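PDB 2WPX: ORF14 from Streptomyces clavuligerus, which binds acetyl-coenzyme A and is probably an acyltransferase of the clavulanic acid biosynthesis pathway, built as a tandem of two GNAT-like units. Local coordinates for residues L13-D18 with G48-A53; W62-G67 with R103-H108; L74-P79 with A85-L90; E303-E308 with D326-W331. All coordinates share one frame; numbering follows the deposited sequence.

Contact 1 (L13-D18 with G48-A53); sequences LAANDD and GSLRFA
In the N-terminal GNAT unit, the loop between strand 9-12 and helix 18-33 rests against the last turn of helix 43-51, and Leu50 fills the angle between Leu13 and Ala15. The two branches of Leu50 divide the work. CD2 packs on the branch point of Leu13, 3.9 Å from Leu13 CG, and the two leucine side chains cross at about a right angle; CD1 lies 3.9 Å from Ala15 CB. Leu13 has its CG anti to the backbone N (chi1 174°), which swings the isobutyl group from the loop toward the helix. Ala15 CB is held from a second direction by the aliphatic part of Arg51, whose CG approaches to 3.7 Å. The Arg51 chain then bends at chi3, and its guanidinium has Phe52 CE1 over one face. A type I turn from Ala14 to Asp17, closed by the bond from Asp17 N to Ala14 O at 3.1 Å, presents the Ala15 methyl to the helix end. Just beyond, Asp17 sits at the N-cap of helix 18-33 and also bonds Thr20 through OD1. Two further elements enclose the leucines: Trp24 of helix 18-33 touches both, as does Asp61 of strand 57-66. No hydrogen bond joins loop and helix end directly, so their fit depends on dispersion and the burial of methyl groups, with the charged end of Arg51 kept at the exposed margin.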
# COMPACT_ATOMS: atom_id res chain seq x y z
N LEU A 13 19.12 -7.37 -7.24
CA LEU A 13 18.59 -6.21 -7.91
C LEU A 13 19.08 -4.91 -7.20
O LEU A 13 18.65 -4.58 -6.12
CB LEU A 13 17.07 -6.36 -7.90
CG LEU A 13 16.19 -5.23 -8.43
CD1 LEU A 13 16.75 -4.73 -9.78
CD2 LEU A 13 14.77 -5.76 -8.54
N ALA A 14 19.99 -4.20 -7.83
CA ALA A 14 20.63 -3.01 -7.29
C ALA A 14 20.30 -1.86 -8.24
O ALA A 14 20.27 -2.04 -9.46
CB ALA A 14 22.17 -3.23 -7.21
N ALA A 15 20.06 -0.68 -7.68
CA ALA A 15 19.53 0.42 -8.47
C ALA A 15 20.54 1.05 -9.42
O ALA A 15 20.15 1.75 -10.34
CB ALA A 15 18.94 1.47 -7.57
N ASN A 16 21.82 0.83 -9.19
CA ASN A 16 22.88 1.33 -10.08
C ASN A 16 23.08 0.43 -11.32
O ASN A 16 23.81 0.80 -12.24
CB ASN A 16 24.19 1.39 -9.31
CG ASN A 16 24.34 0.21 -8.35
OD1 ASN A 16 23.33 -0.32 -7.86
ND2 ASN A 16 25.57 -0.20 -8.06
N ASP A 17 22.43 -0.73 -11.32
CA ASP A 17 22.57 -1.65 -12.42
C ASP A 17 21.47 -1.33 -13.45
O ASP A 17 20.43 -1.95 -13.44
CB ASP A 17 22.46 -3.08 -11.89
CG ASP A 17 22.64 -4.14 -12.97
OD1 ASP A 17 22.92 -5.30 -12.61
OD2 ASP A 17 22.49 -3.82 -14.18
N ASP A 18 21.70 -0.36 -14.32
CA ASP A 18 20.65 0.12 -15.21
C ASP A 18 20.04 -0.97 -16.09
O ASP A 18 18.83 -1.02 -16.27
CB ASP A 18 21.13 1.28 -16.07
CG ASP A 18 21.41 2.55 -15.27
OD1 ASP A 18 21.24 3.65 -15.83
OD2 ASP A 18 21.82 2.50 -14.09
N GLY A 48 12.83 4.35 -7.14
CA GLY A 48 13.08 4.94 -5.85
C GLY A 48 12.77 3.92 -4.78
O GLY A 48 13.34 4.01 -3.70
N SER A 49 11.87 2.96 -5.07
CA SER A 49 11.58 1.94 -4.05
C SER A 49 12.79 1.01 -3.77
O SER A 49 12.78 0.26 -2.78
CB SER A 49 10.36 1.09 -4.40
OG SER A 49 10.69 0.08 -5.34
N LEU A 50 13.82 1.09 -4.60
CA LEU A 50 15.02 0.29 -4.36
C LEU A 50 16.01 1.07 -3.50
O LEU A 50 16.87 0.46 -2.85
CB LEU A 50 15.74 -0.05 -5.69
CG LEU A 50 14.99 -0.87 -6.72
CD1 LEU A 50 15.78 -0.83 -8.05
CD2 LEU A 50 14.77 -2.31 -6.22
N ARG A 51 15.89 2.40 -3.50
CA ARG A 51 16.89 3.25 -2.89
C ARG A 51 16.47 3.72 -1.48
O ARG A 51 17.30 3.98 -0.59
CB ARG A 51 17.15 4.44 -3.81
CG ARG A 51 17.61 4.04 -5.26
CD ARG A 51 18.46 5.17 -5.94
NE ARG A 51 17.60 6.28 -6.32
CZ ARG A 51 17.96 7.56 -6.38
NH1 ARG A 51 19.20 7.97 -6.07
NH2 ARG A 51 17.05 8.45 -6.75
N PHE A 52 15.15 3.81 -1.31
CA PHE A 52 14.53 4.48 -0.17
C PHE A 52 13.50 3.57 0.45
O PHE A 52 12.40 3.45 -0.06
CB PHE A 52 13.86 5.76 -0.61
CG PHE A 52 14.75 6.67 -1.37
CD1 PHE A 52 14.59 6.83 -2.72
CD2 PHE A 52 15.75 7.38 -0.73
CE1 PHE A 52 15.45 7.72 -3.44
CE2 PHE A 52 16.58 8.23 -1.41
CZ PHE A 52 16.43 8.40 -2.78
N ALA A 53 13.89 2.94 1.54
CA ALA A 53 13.03 1.99 2.15
C ALA A 53 12.27 2.68 3.26
O ALA A 53 12.63 3.79 3.73
CB ALA A 53 13.85 0.78 2.69

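Contact 2 (W62-G67 with R103-H108); sequences WVVRSG and RALWAH. With ACO (acetyl coenzyme *a), chain C.
His108 of helix 101-115 drives an edge into the indole face of Trp62 on strand 57-66, a T-shaped pair with planes at 80° and His108 ring to Trp62 six-membered ring centroids 4.6 Å apart. This is the tight part of the contact: the edge of the imidazole stands over the middle of one indole face. A chi1 of -173° extends the imidazole from the helix toward the strand, and Phe10 of strand 9-12 stacks on it as well. Trp62 NE1 is engaged by Asp60, which ties down the indole's polar edge. Two residues along the strand, the packing is looser but still buried: Val64 CG1 meets Leu105 CD2 at 4.0 Å, a single branch against a single branch. Beyond Val64 the strand leaves the helix and runs out to exposed Gly67, while Arg103, at the other end of the helical segment, serves acetyl-CoA. Arg103 N points at the pyrophosphate oxygen ACO O1A, though the modelled separation of 2.5 Å is doubtfully short, and Trp106 CZ3 lies 3.9 Å from the acetyl carbon ACO CH3. Gly100 N and Gly102 N also bond the cofactor. Aromatic and aliphatic contacts thus fix one side of the helix, while its dipole would be expected to stabilise the pyrophosphate's negative charge.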
# COMPACT_ATOMS: atom_id res chain seq x y z
N TRP A 62 15.86 -9.18 -5.32
CA TRP A 62 16.49 -10.05 -6.29
C TRP A 62 15.72 -10.15 -7.60
O TRP A 62 14.50 -9.97 -7.65
CB TRP A 62 16.55 -11.43 -5.68
CG TRP A 62 17.47 -11.49 -4.52
CD1 TRP A 62 17.23 -11.07 -3.23
CD2 TRP A 62 18.78 -12.01 -4.54
NE1 TRP A 62 18.33 -11.33 -2.43
CE2 TRP A 62 19.31 -11.89 -3.22
CE3 TRP A 62 19.57 -12.60 -5.54
CZ2 TRP A 62 20.60 -12.31 -2.89
CZ3 TRP A 62 20.84 -13.04 -5.21
CH2 TRP A 62 21.35 -12.88 -3.89
N VAL A 63 16.44 -10.43 -8.68
CA VAL A 63 15.81 -10.94 -9.87
C VAL A 63 16.27 -12.35 -10.20
O VAL A 63 17.30 -12.83 -9.69
CB VAL A 63 16.00 -10.01 -11.11
CG1 VAL A 63 15.26 -8.70 -10.91
CG2 VAL A 63 17.47 -9.82 -11.43
N VAL A 64 15.52 -13.01 -11.07
CA VAL A 64 15.97 -14.32 -11.55
C VAL A 64 16.10 -14.28 -13.08
O VAL A 64 15.24 -13.73 -13.77
CB VAL A 64 15.15 -15.50 -11.00
CG1 VAL A 64 13.74 -15.52 -11.57
CG2 VAL A 64 15.90 -16.81 -11.29
N ARG A 65 17.20 -14.81 -13.59
CA ARG A 65 17.45 -14.78 -15.01
C ARG A 65 17.46 -16.16 -15.65
O ARG A 65 17.83 -17.19 -15.05
CB ARG A 65 18.77 -14.05 -15.30
CG ARG A 65 18.71 -12.59 -14.86
CD ARG A 65 19.75 -11.76 -15.56
NE ARG A 65 21.07 -12.33 -15.31
CZ ARG A 65 22.16 -11.60 -15.08
NH1 ARG A 65 22.11 -10.26 -15.03
NH2 ARG A 65 23.29 -12.23 -14.84
N SER A 66 16.98 -16.19 -16.88
CA SER A 66 17.00 -17.42 -17.64
C SER A 66 17.52 -17.07 -19.02
O SER A 66 16.93 -16.25 -19.72
CB SER A 66 15.60 -18.06 -17.71
OG SER A 66 15.59 -19.24 -18.49
N GLY A 67 18.62 -17.71 -19.39
CA GLY A 67 19.29 -17.39 -20.64
C GLY A 67 19.66 -15.91 -20.67
O GLY A 67 19.51 -15.24 -21.69
N ARG A 103 8.11 -21.33 -7.80
CA ARG A 103 8.53 -22.24 -6.76
C ARG A 103 9.97 -21.96 -6.32
O ARG A 103 10.29 -21.90 -5.13
CB ARG A 103 8.43 -23.71 -7.21
CG ARG A 103 8.94 -24.68 -6.16
CD ARG A 103 8.72 -26.12 -6.62
NE ARG A 103 7.36 -26.59 -6.38
CZ ARG A 103 6.41 -26.68 -7.31
NH1 ARG A 103 6.66 -26.35 -8.59
NH2 ARG A 103 5.21 -27.14 -6.95
N ALA A 104 10.85 -21.87 -7.31
CA ALA A 104 12.24 -21.57 -7.06
C ALA A 104 12.37 -20.20 -6.33
O ALA A 104 13.21 -20.06 -5.45
CB ALA A 104 13.02 -21.60 -8.40
N LEU A 105 11.51 -19.24 -6.63
CA LEU A 105 11.58 -17.92 -5.99
C LEU A 105 11.22 -18.01 -4.51
O LEU A 105 11.85 -17.43 -3.65
CB LEU A 105 10.66 -16.95 -6.71
CG LEU A 105 11.25 -16.38 -8.00
CD1 LEU A 105 10.15 -15.54 -8.71
CD2 LEU A 105 12.56 -15.55 -7.76
N TRP A 106 10.22 -18.82 -4.24
CA TRP A 106 9.77 -19.04 -2.92
C TRP A 106 10.83 -19.78 -2.10
O TRP A 106 11.03 -19.51 -0.90
CB TRP A 106 8.52 -19.91 -3.01
CG TRP A 106 8.03 -20.22 -1.70
CD1 TRP A 106 8.26 -21.35 -0.98
CD2 TRP A 106 7.27 -19.35 -0.85
NE1 TRP A 106 7.63 -21.28 0.25
CE2 TRP A 106 7.03 -20.05 0.35
CE3 TRP A 106 6.73 -18.06 -1.01
CZ2 TRP A 106 6.30 -19.49 1.39
CZ3 TRP A 106 6.01 -17.50 0.04
CH2 TRP A 106 5.82 -18.22 1.22
N ALA A 107 11.50 -20.74 -2.73
CA ALA A 107 12.56 -21.47 -2.05
C ALA A 107 13.72 -20.53 -1.73
O ALA A 107 14.35 -20.65 -0.68
CB ALA A 107 13.06 -22.67 -2.90
N HIS A 108 14.01 -19.61 -2.65
CA HIS A 108 15.02 -18.60 -2.42
C HIS A 108 14.54 -17.66 -1.29
O HIS A 108 15.29 -17.36 -0.36
CB HIS A 108 15.33 -17.87 -3.76
CG HIS A 108 16.47 -16.91 -3.69
ND1 HIS A 108 16.32 -15.57 -3.95
CD2 HIS A 108 17.79 -17.09 -3.41
CE1 HIS A 108 17.47 -14.95 -3.80
NE2 HIS A 108 18.38 -15.84 -3.47
N1A ACO C . -3.66 -21.82 -11.16
C2A ACO C . -3.70 -22.88 -10.37
N3A ACO C . -2.63 -23.35 -9.70
C4A ACO C . -1.47 -22.71 -9.78
C5A ACO C . -1.40 -21.59 -10.58
C6A ACO C . -2.52 -21.14 -11.28
N6A ACO C . -2.43 -20.05 -12.04
N7A ACO C . -0.16 -21.13 -10.53
C8A ACO C . 0.53 -21.89 -9.69
N9A ACO C . -0.25 -22.85 -9.24
C1B ACO C . 0.28 -23.86 -8.29
C2B ACO C . 0.45 -25.28 -8.84
O2B ACO C . 0.51 -26.16 -7.73
C3B ACO C . 1.81 -25.18 -9.44
O3B ACO C . 2.51 -26.41 -9.40
P3B ACO C . 2.46 -27.32 -10.71
O7A ACO C . 3.36 -28.69 -10.74
O8A ACO C . 1.16 -27.19 -11.53
O9A ACO C . 1.51 -28.16 -9.89
C4B ACO C . 2.60 -24.36 -8.40
O4B ACO C . 1.64 -23.45 -7.82
C5B ACO C . 3.41 -23.92 -9.64
O5B ACO C . 4.13 -22.89 -9.36
P1A ACO C . 5.22 -22.43 -10.31
O1A ACO C . 6.55 -22.35 -9.41
O2A ACO C . 5.38 -23.14 -11.65
O3A ACO C . 4.51 -21.10 -10.71
P2A ACO C . 4.80 -19.71 -11.37
O4A ACO C . 3.81 -19.71 -12.58
O5A ACO C . 6.19 -19.48 -11.85
O6A ACO C . 4.11 -18.74 -10.22
CBP ACO C . 2.62 -16.94 -9.55
CCP ACO C . 4.02 -17.31 -10.08
CDP ACO C . 2.31 -18.42 -9.43
CEP ACO C . 3.29 -16.31 -8.38
CAP ACO C . 2.40 -16.17 -10.88
OAP ACO C . 1.05 -16.30 -11.19
C9P ACO C . 2.64 -14.65 -10.70
O9P ACO C . 3.76 -14.17 -10.85
N8P ACO C . 1.55 -13.90 -10.58
C7P ACO C . 1.61 -12.44 -10.38
C6P ACO C . 2.36 -12.25 -9.07
C5P ACO C . 1.65 -12.79 -7.83
O5P ACO C . 0.43 -12.75 -7.70
N4P ACO C . 2.44 -13.27 -6.93
C3P ACO C . 1.93 -13.63 -5.62
C2P ACO C . 2.16 -15.09 -5.31
S1P ACO C . 1.44 -15.22 -3.66
C ACO C . 2.88 -15.39 -2.75
O ACO C . 3.94 -15.06 -3.27
CH3 ACO C . 2.74 -15.99 -1.35

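Contact 3 (L74-P79 with A85-L90); sequences LRLALP and ARVDQL. With ACO (acetyl coenzyme *a), chain C.
Leu76 and Val87 interlock on one face of the hairpin formed by strands 69-79 and 84-92, Leu76 CD2 lying 3.8 Å from Val87 CG2. The neighbouring bumps on this face follow suit. Ala85 offers a small methyl against which Leu78 settles, CD1 to Ala85 CB 3.5 Å, and Leu76 CD1 approaches the same methyl. At the other end Leu74 CD1 lies beside Leu90 CD1, and Leu74 and Leu76 both press on Leu112 of helix 101-115. The opposite face has a different relief. Here the Ala77 methyl occupies a hollow roofed by Arg86, whose guanidinium lays one face over it, and walled by Asp88. A salt bridge from Arg86 NH1 to Asp88 OD2, 2.6 Å long, closes that hollow, the oxygen lying in the guanidinium plane and met on its syn side. Between Arg75 and Leu76 the register slips by one residue: Asp88 and Gln89 both face Arg75 in a classic beta bulge, as occurs in the acetyl-CoA-binding strand of GNAT folds. Arg75 O accepts from Asp88 N at 2.8 Å and from Gln89 N at 3.3 Å, the two donors that define the bulge. Arg75 N in turn donates to Gln89 O at 2.7 Å. The aliphatic part of Arg75 crosses the Gln89 chain obliquely, then bends at chi3 to carry its guanidinium to Asp61 and Ser49. Past the bulge, Leu90 O takes the N-H of ACO N4P at 2.9 Å, so that the pantetheine arm bonds to the strand backbone.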
# COMPACT_ATOMS: atom_id res chain seq x y z
N LEU A 74 12.09 -11.30 -6.87
CA LEU A 74 11.66 -11.51 -5.50
C LEU A 74 12.09 -10.34 -4.63
O LEU A 74 13.23 -10.01 -4.63
CB LEU A 74 12.36 -12.76 -4.95
CG LEU A 74 12.27 -13.02 -3.44
CD1 LEU A 74 10.88 -13.49 -3.06
CD2 LEU A 74 13.36 -14.06 -3.03
N ARG A 75 11.20 -9.75 -3.85
CA ARG A 75 11.61 -8.64 -2.99
C ARG A 75 11.15 -8.94 -1.58
O ARG A 75 9.97 -9.20 -1.35
CB ARG A 75 10.99 -7.32 -3.47
CG ARG A 75 11.29 -6.95 -4.96
CD ARG A 75 11.12 -5.39 -5.23
NE ARG A 75 11.97 -4.55 -4.36
CZ ARG A 75 11.77 -3.24 -4.19
NH1 ARG A 75 10.79 -2.65 -4.86
NH2 ARG A 75 12.54 -2.54 -3.38
N LEU A 76 12.08 -8.91 -0.62
CA LEU A 76 11.74 -9.04 0.77
C LEU A 76 11.88 -7.74 1.50
O LEU A 76 12.81 -6.99 1.24
CB LEU A 76 12.66 -10.02 1.47
CG LEU A 76 12.42 -11.48 1.14
CD1 LEU A 76 13.04 -12.30 2.23
CD2 LEU A 76 10.93 -11.81 0.92
N ALA A 77 11.01 -7.51 2.47
CA ALA A 77 11.20 -6.36 3.37
C ALA A 77 11.42 -6.95 4.72
O ALA A 77 10.68 -7.83 5.14
CB ALA A 77 9.95 -5.42 3.36
N LEU A 78 12.46 -6.49 5.40
CA LEU A 78 12.80 -7.04 6.70
C LEU A 78 12.64 -5.96 7.74
O LEU A 78 13.49 -5.07 7.85
CB LEU A 78 14.26 -7.56 6.74
CG LEU A 78 14.69 -8.73 5.83
CD1 LEU A 78 13.78 -9.93 5.87
CD2 LEU A 78 14.91 -8.27 4.44
N PRO A 79 11.56 -6.01 8.52
CA PRO A 79 11.43 -5.04 9.62
C PRO A 79 12.54 -5.23 10.67
O PRO A 79 12.71 -6.34 11.21
CB PRO A 79 10.06 -5.40 10.24
CG PRO A 79 9.37 -6.28 9.20
CD PRO A 79 10.47 -7.01 8.53
N ALA A 85 9.72 -11.93 7.81
CA ALA A 85 10.16 -11.42 6.54
C ALA A 85 8.95 -11.34 5.63
O ALA A 85 8.26 -12.35 5.42
CB ALA A 85 11.17 -12.33 5.95
N ARG A 86 8.71 -10.15 5.07
CA ARG A 86 7.56 -9.89 4.29
C ARG A 86 7.87 -9.91 2.76
O ARG A 86 8.81 -9.25 2.29
CB ARG A 86 7.02 -8.53 4.65
CG ARG A 86 6.02 -8.08 3.63
CD ARG A 86 5.15 -6.95 4.18
NE ARG A 86 5.86 -6.07 5.11
CZ ARG A 86 6.54 -4.98 4.73
NH1 ARG A 86 6.61 -4.71 3.43
NH2 ARG A 86 7.16 -4.19 5.63
N VAL A 87 7.05 -10.65 2.01
CA VAL A 87 7.25 -10.71 0.57
C VAL A 87 6.63 -9.53 -0.10
O VAL A 87 5.45 -9.49 -0.28
CB VAL A 87 6.71 -12.03 -0.03
CG1 VAL A 87 6.94 -12.06 -1.54
CG2 VAL A 87 7.42 -13.21 0.63
N ASP A 88 7.44 -8.54 -0.49
CA ASP A 88 6.84 -7.35 -1.06
C ASP A 88 6.62 -7.55 -2.55
O ASP A 88 5.84 -6.83 -3.15
CB ASP A 88 7.69 -6.13 -0.83
CG ASP A 88 7.33 -5.40 0.44
OD1 ASP A 88 8.07 -4.46 0.77
OD2 ASP A 88 6.28 -5.70 1.09
N GLN A 89 7.30 -8.54 -3.12
CA GLN A 89 7.13 -8.88 -4.51
C GLN A 89 7.60 -10.28 -4.80
O GLN A 89 8.74 -10.65 -4.46
CB GLN A 89 7.83 -7.87 -5.47
CG GLN A 89 7.66 -8.22 -6.95
CD GLN A 89 8.42 -7.26 -7.88
OE1 GLN A 89 7.82 -6.44 -8.60
NE2 GLN A 89 9.73 -7.34 -7.87
N LEU A 90 6.74 -11.07 -5.43
CA LEU A 90 7.15 -12.34 -6.01
C LEU A 90 6.44 -12.47 -7.37
O LEU A 90 5.26 -12.79 -7.43
CB LEU A 90 6.79 -13.52 -5.06
CG LEU A 90 7.47 -14.86 -5.37
CD1 LEU A 90 7.53 -15.76 -4.16
CD2 LEU A 90 6.79 -15.61 -6.60
N1A ACO C . -3.66 -21.82 -11.16
C2A ACO C . -3.70 -22.88 -10.37
N3A ACO C . -2.63 -23.35 -9.70
C4A ACO C . -1.47 -22.71 -9.78
C5A ACO C . -1.40 -21.59 -10.58
C6A ACO C . -2.52 -21.14 -11.28
N6A ACO C . -2.43 -20.05 -12.04
N7A ACO C . -0.16 -21.13 -10.53
C8A ACO C . 0.53 -21.89 -9.69
N9A ACO C . -0.25 -22.85 -9.24
C1B ACO C . 0.28 -23.86 -8.29
C2B ACO C . 0.45 -25.28 -8.84
O2B ACO C . 0.51 -26.16 -7.73
C3B ACO C . 1.81 -25.18 -9.44
O3B ACO C . 2.51 -26.41 -9.40
P3B ACO C . 2.46 -27.32 -10.71
O7A ACO C . 3.36 -28.69 -10.74
O8A ACO C . 1.16 -27.19 -11.53
O9A ACO C . 1.51 -28.16 -9.89
C4B ACO C . 2.60 -24.36 -8.40
O4B ACO C . 1.64 -23.45 -7.82
C5B ACO C . 3.41 -23.92 -9.64
O5B ACO C . 4.13 -22.89 -9.36
P1A ACO C . 5.22 -22.43 -10.31
O1A ACO C . 6.55 -22.35 -9.41
O2A ACO C . 5.38 -23.14 -11.65
O3A ACO C . 4.51 -21.10 -10.71
P2A ACO C . 4.80 -19.71 -11.37
O4A ACO C . 3.81 -19.71 -12.58
O5A ACO C . 6.19 -19.48 -11.85
O6A ACO C . 4.11 -18.74 -10.22
CBP ACO C . 2.62 -16.94 -9.55
CCP ACO C . 4.02 -17.31 -10.08
CDP ACO C . 2.31 -18.42 -9.43
CEP ACO C . 3.29 -16.31 -8.38
CAP ACO C . 2.40 -16.17 -10.88
OAP ACO C . 1.05 -16.30 -11.19
C9P ACO C . 2.64 -14.65 -10.70
O9P ACO C . 3.76 -14.17 -10.85
N8P ACO C . 1.55 -13.90 -10.58
C7P ACO C . 1.61 -12.44 -10.38
C6P ACO C . 2.36 -12.25 -9.07
C5P ACO C . 1.65 -12.79 -7.83
O5P ACO C . 0.43 -12.75 -7.70
N4P ACO C . 2.44 -13.27 -6.93
C3P ACO C . 1.93 -13.63 -5.62
C2P ACO C . 2.16 -15.09 -5.31
S1P ACO C . 1.44 -15.22 -3.66
C ACO C . 2.88 -15.39 -2.75
O ACO C . 3.94 -15.06 -3.27
CH3 ACO C . 2.74 -15.99 -1.35

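Contact 4 (E303-E308 with D326-W331); sequences ETANAE and DRWVFW
Strands 301-307 and 323-334 are not bonded neighbours across this contact, Ala305 CA and Trp328 CA lying 8.6 Å apart with strand 149-162 between them in the strand order, so side chains make the connection. Two separate touches result, one ionic and one apolar. Arg327 is extended from CG to NE and presents the side of its guanidinium to Glu308. Its NE and NH2 both reach Glu308 OE1, at 3.3 and 3.2 Å, while NH2 also donates to Glu308 OE2 at 3.2 Å. All three bonds lie near the guanidinium plane, and the carboxylate is turned only 26° from it. NH2 meets the syn lone pair of each oxygen, whereas NE approaches OE1 from somewhat out of the carboxylate plane. Glu308 CG stands between the backbone N and the carbonyl carbon (chi1 58°), directing the extended chain across to the arginine. Its OE2 has a further, weak bond from Ala155 N. The second touch is smaller: Ala305 CB meets the benzo part of Trp328 obliquely, 3.7 Å from CZ3, while His158 of strand 149-162 stacks with the same indole. The side-on, two-nitrogen grip, with NH2 shared between the oxygens, should hold both charged groups nearly flat, although each bond is probably modest. Bridging over an intervening strand is consistent with a place at the junction of the two GNAT units, where strand 323-334 lies between 120-127 and 149-162 in the strand order.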
# COMPACT_ATOMS: atom_id res chain seq x y z
N GLU A 303 -8.07 4.77 -5.60
CA GLU A 303 -8.18 3.51 -4.91
C GLU A 303 -7.96 3.72 -3.40
O GLU A 303 -7.30 4.70 -2.96
CB GLU A 303 -7.16 2.50 -5.46
CG GLU A 303 -5.74 2.74 -4.96
CD GLU A 303 -4.73 1.75 -5.57
OE1 GLU A 303 -4.72 0.58 -5.16
OE2 GLU A 303 -3.96 2.16 -6.45
N THR A 304 -8.51 2.79 -2.62
CA THR A 304 -8.28 2.78 -1.20
C THR A 304 -8.47 1.34 -0.66
O THR A 304 -8.90 0.46 -1.44
CB THR A 304 -9.28 3.76 -0.49
OG1 THR A 304 -8.77 4.15 0.80
CG2 THR A 304 -10.69 3.12 -0.38
N ALA A 305 -8.17 1.11 0.63
CA ALA A 305 -8.35 -0.21 1.23
C ALA A 305 -8.63 -0.09 2.70
O ALA A 305 -7.92 0.61 3.42
CB ALA A 305 -7.08 -1.10 1.04
N ASN A 306 -9.64 -0.84 3.14
CA ASN A 306 -9.98 -0.97 4.55
C ASN A 306 -9.91 -2.39 5.00
O ASN A 306 -10.23 -3.31 4.25
CB ASN A 306 -11.41 -0.53 4.75
CG ASN A 306 -11.57 0.89 4.48
OD1 ASN A 306 -12.19 1.29 3.49
ND2 ASN A 306 -10.97 1.70 5.34
N ALA A 307 -9.54 -2.58 6.26
CA ALA A 307 -9.79 -3.86 6.87
C ALA A 307 -11.29 -4.13 6.78
O ALA A 307 -12.12 -3.25 7.08
CB ALA A 307 -9.32 -3.88 8.30
N GLU A 308 -11.64 -5.35 6.37
CA GLU A 308 -13.05 -5.65 6.09
C GLU A 308 -13.93 -5.54 7.35
O GLU A 308 -15.14 -5.51 7.24
CB GLU A 308 -13.17 -7.03 5.47
CG GLU A 308 -12.57 -8.06 6.40
CD GLU A 308 -12.47 -9.45 5.81
OE1 GLU A 308 -12.79 -9.62 4.61
OE2 GLU A 308 -12.03 -10.36 6.55
N ASP A 326 -11.54 -6.07 -5.20
CA ASP A 326 -10.88 -7.33 -4.87
C ASP A 326 -10.45 -7.35 -3.39
O ASP A 326 -10.61 -6.35 -2.66
CB ASP A 326 -9.73 -7.61 -5.81
CG ASP A 326 -8.74 -6.47 -5.84
OD1 ASP A 326 -8.07 -6.26 -6.88
OD2 ASP A 326 -8.64 -5.75 -4.83
N ARG A 327 -9.91 -8.49 -2.96
CA ARG A 327 -9.68 -8.76 -1.54
C ARG A 327 -8.17 -8.97 -1.28
O ARG A 327 -7.49 -9.65 -2.07
CB ARG A 327 -10.43 -10.01 -1.12
CG ARG A 327 -10.45 -10.25 0.39
CD ARG A 327 -11.40 -11.39 0.78
NE ARG A 327 -11.60 -11.49 2.23
CZ ARG A 327 -11.47 -12.61 2.94
NH1 ARG A 327 -11.13 -13.76 2.34
NH2 ARG A 327 -11.69 -12.61 4.25
N TRP A 328 -7.66 -8.39 -0.19
CA TRP A 328 -6.23 -8.47 0.11
C TRP A 328 -6.02 -9.40 1.29
O TRP A 328 -6.22 -8.99 2.41
CB TRP A 328 -5.70 -7.07 0.48
CG TRP A 328 -5.43 -6.23 -0.69
CD1 TRP A 328 -5.67 -6.56 -1.99
CD2 TRP A 328 -4.91 -4.89 -0.70
NE1 TRP A 328 -5.30 -5.52 -2.82
CE2 TRP A 328 -4.80 -4.49 -2.06
CE3 TRP A 328 -4.50 -3.98 0.30
CZ2 TRP A 328 -4.30 -3.20 -2.45
CZ3 TRP A 328 -3.98 -2.71 -0.10
CH2 TRP A 328 -3.88 -2.35 -1.44
N VAL A 329 -5.67 -10.67 1.03
CA VAL A 329 -5.69 -11.70 2.06
C VAL A 329 -4.28 -12.00 2.61
O VAL A 329 -3.33 -12.16 1.83
CB VAL A 329 -6.30 -13.03 1.53
CG1 VAL A 329 -6.52 -13.98 2.70
CG2 VAL A 329 -7.54 -12.81 0.77
N PHE A 330 -4.14 -12.04 3.94
CA PHE A 330 -2.83 -12.19 4.57
C PHE A 330 -2.49 -13.63 4.78
O PHE A 330 -3.29 -14.41 5.35
CB PHE A 330 -2.75 -11.37 5.87
CG PHE A 330 -3.11 -9.94 5.67
CD1 PHE A 330 -2.27 -9.08 4.98
CD2 PHE A 330 -4.36 -9.45 6.07
CE1 PHE A 330 -2.65 -7.74 4.72
CE2 PHE A 330 -4.74 -8.13 5.81
CZ PHE A 330 -3.89 -7.28 5.14
N TRP A 331 -1.34 -14.03 4.25
CA TRP A 331 -0.90 -15.41 4.36
C TRP A 331 0.43 -15.44 5.06
O TRP A 331 1.17 -14.45 5.05
CB TRP A 331 -0.74 -16.07 2.98
CG TRP A 331 -2.02 -16.40 2.12
CD1 TRP A 331 -2.90 -15.52 1.59
CD2 TRP A 331 -2.45 -17.68 1.68
NE1 TRP A 331 -3.84 -16.16 0.82
CE2 TRP A 331 -3.60 -17.49 0.88
CE3 TRP A 331 -1.99 -18.98 1.91
CZ2 TRP A 331 -4.28 -18.56 0.27
CZ3 TRP A 331 -2.66 -20.04 1.31
CH2 TRP A 331 -3.81 -19.82 0.50

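Overall arrangement
Contacts 1, 2 and 3 form a continuous assembly within the N-terminal GNAT unit, and contact 4 stands apart from it. Contact 1 meets contact 2 where Leu13 CD2 packs on Val63 CG1 at 3.8 Å, and meets contact 3 through a probable hydrogen bond of 2.8 Å between Ser49 OG and Arg75 NH1. Contact 3 is nested inside the loop closed by contact 2; the two join through Trp62 N and Leu74 O, 2.8 Å apart, and both touch acetyl-CoA. Contact 4 comes no closer than about 7 Å, nearest atoms, to contacts 2 and 3, and the Trp328 side chain is about 10 Å from the cofactor.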